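Local atomic coordinates of ancylostoma secreted protein 1 (Necator americanus, PDB entry 3NT8), a protein that is probably associated with the transition of infective hookworm larvae to parasitism and contains two CAP domains. Residues A[38-43]-A[171-176]. Residues are numbered along the deposited sequence; the frame is centred on the assembly and turned at random.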
loop_
_atom_site.group_PDB
_atom_site.type_symbol
_atom_site.label_atom_id
_atom_site.label_comp_id
_atom_site.label_asym_id
_atom_site.label_seq_id
_atom_site.Cartn_x
_atom_site.Cartn_y
_atom_site.Cartn_z
ATOM N N GLN A 38 4.688 17.776 -20.382
ATOM C CA GLN A 38 3.645 17.127 -21.114
ATOM C C GLN A 38 4.249 15.835 -21.638
ATOM O O GLN A 38 3.587 14.865 -21.660
ATOM C CB GLN A 38 3.156 18.069 -22.227
ATOM C CG GLN A 38 1.907 17.573 -22.971
ATOM C CD GLN A 38 0.663 17.768 -22.137
ATOM O OE1 GLN A 38 0.335 18.909 -21.788
ATOM N NE2 GLN A 38 -0.008 16.672 -21.747
ATOM N N ALA A 39 5.540 15.798 -21.976
ATOM C CA ALA A 39 6.125 14.557 -22.439
ATOM C C ALA A 39 6.333 13.493 -21.308
ATOM O O ALA A 39 6.162 12.327 -21.550
ATOM C CB ALA A 39 7.384 14.795 -23.220
ATOM N N PHE A 40 6.733 13.916 -20.115
ATOM C CA PHE A 40 6.702 13.057 -18.948
ATOM C C PHE A 40 5.302 12.537 -18.650
ATOM O O PHE A 40 5.103 11.334 -18.450
ATOM C CB PHE A 40 7.226 13.797 -17.721
ATOM C CG PHE A 40 8.715 13.982 -17.718
ATOM C CD1 PHE A 40 9.563 12.887 -17.736
ATOM C CD2 PHE A 40 9.261 15.259 -17.674
ATOM C CE1 PHE A 40 10.946 13.093 -17.714
ATOM C CE2 PHE A 40 10.600 15.480 -17.627
ATOM C CZ PHE A 40 11.450 14.401 -17.656
ATOM N N LEU A 41 4.343 13.436 -18.581
ATOM C CA LEU A 41 3.016 13.043 -18.176
ATOM C C LEU A 41 2.361 12.098 -19.174
ATOM O O LEU A 41 1.738 11.128 -18.746
ATOM C CB LEU A 41 2.162 14.266 -17.947
ATOM C CG LEU A 41 0.764 14.056 -17.394
ATOM C CD1 LEU A 41 0.813 13.503 -15.986
ATOM C CD2 LEU A 41 -0.033 15.388 -17.474
ATOM N N ASP A 42 2.445 12.411 -20.480
ATOM C CA ASP A 42 1.809 11.610 -21.521
ATOM C C ASP A 42 2.405 10.205 -21.609
ATOM O O ASP A 42 1.679 9.192 -21.785
ATOM C CB ASP A 42 1.976 12.316 -22.890
ATOM C CG ASP A 42 1.090 13.532 -23.033
ATOM O OD1 ASP A 42 0.203 13.759 -22.161
ATOM O OD2 ASP A 42 1.260 14.242 -24.051
ATOM N N PHE A 43 3.730 10.122 -21.509
ATOM C CA PHE A 43 4.375 8.809 -21.629
ATOM C C PHE A 43 3.837 7.892 -20.485
ATOM O O PHE A 43 3.557 6.693 -20.682
ATOM C CB PHE A 43 5.909 8.941 -21.616
ATOM C CG PHE A 43 6.638 7.659 -21.988
ATOM C CD1 PHE A 43 7.291 7.547 -23.238
ATOM C CD2 PHE A 43 6.694 6.577 -21.108
ATOM C CE1 PHE A 43 7.940 6.379 -23.580
ATOM C CE2 PHE A 43 7.355 5.399 -21.467
ATOM C CZ PHE A 43 8.001 5.316 -22.695
ATOM N N LEU A 171 23.971 14.327 -17.279
ATOM C CA LEU A 171 22.539 14.667 -17.267
ATOM C C LEU A 171 21.799 13.719 -16.349
ATOM O O LEU A 171 21.878 12.537 -16.491
ATOM C CB LEU A 171 21.934 14.579 -18.678
ATOM C CG LEU A 171 20.410 14.799 -18.788
ATOM C CD1 LEU A 171 19.992 16.243 -18.574
ATOM C CD2 LEU A 171 19.942 14.391 -20.126
ATOM N N ALA A 172 21.068 14.262 -15.403
ATOM C CA ALA A 172 20.269 13.392 -14.570
ATOM C C ALA A 172 18.803 13.690 -14.896
ATOM O O ALA A 172 18.418 14.877 -15.043
ATOM C CB ALA A 172 20.592 13.634 -13.094
ATOM N N VAL A 173 18.043 12.623 -15.117
ATOM C CA VAL A 173 16.610 12.678 -15.369
ATOM C C VAL A 173 15.906 11.785 -14.348
ATOM O O VAL A 173 16.347 10.682 -14.116
ATOM C CB VAL A 173 16.260 12.173 -16.769
ATOM C CG1 VAL A 173 14.747 12.365 -16.999
ATOM C CG2 VAL A 173 17.122 12.883 -17.848
ATOM N N SER A 174 14.868 12.299 -13.706
ATOM C CA SER A 174 14.311 11.678 -12.492
ATOM C C SER A 174 12.804 11.998 -12.389
ATOM O O SER A 174 12.366 12.985 -12.861
ATOM C CB SER A 174 15.052 12.099 -11.195
ATOM O OG SER A 174 14.582 11.336 -10.044
ATOM N N CYS A 175 12.039 11.100 -11.785
ATOM C CA CYS A 175 10.595 11.285 -11.570
ATOM C C CYS A 175 10.357 10.719 -10.204
ATOM O O CYS A 175 10.996 9.741 -9.821
ATOM C CB CYS A 175 9.721 10.501 -12.590
ATOM S SG CYS A 175 9.706 11.053 -14.287
ATOM N N ILE A 176 9.444 11.370 -9.472
ATOM C CA ILE A 176 8.978 10.907 -8.171
ATOM C C ILE A 176 7.476 10.693 -8.226
ATOM O O ILE A 176 6.790 11.308 -9.056
ATOM C CB ILE A 176 9.302 11.903 -6.989
ATOM C CG1 ILE A 176 9.003 13.334 -7.366
ATOM C CG2 ILE A 176 10.720 11.801 -6.523
ATOM C CD1 ILE A 176 8.941 14.188 -6.172
#
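Phe40 turns its CG anti to its own carbonyl carbon (chi1 -74°), which swings the ring off helix 34-52 and toward strand 170-177; Cys175 adopts a like torsion (chi1 -70°) and places SG beside it. The pair joins two layers of a CAP domain, the alpha-beta-alpha sandwich of the cysteine-rich secretory protein family, and illustrates how one aromatic residue can couple a helix to the neighbouring sheet. With 8.5 Å between the CA atoms of Phe40 and Cys175, the backbones stay well apart and share no hydrogen bond, so side chains alone bridge the gap. Cys175 SG lies 4.6 Å from the centroid of the Phe40 ring and 41° off its normal, an oblique sulfur-aromatic contact in which SG comes within 3.9 Å of Phe40 CD1. Cys175 is disulfide-bonded to Cys162 of the adjacent strand 159-167, and Cys162 also touches the ring, which therefore packs against a covalent cross-link between strands. Ile119 and Leu123 of helix 119-127 add to its apolar surroundings, and all three touching residues are buried. In the strand, Val173 and Cys175 point toward the helix, whereas Ser174 between them points away and its OG hydrogen-bonds to Asn102 O. Val173 completes the contact at the ring's edge, where CG1 lies in the ring plane, 3.9 Å from both Phe40 CE1 and CZ.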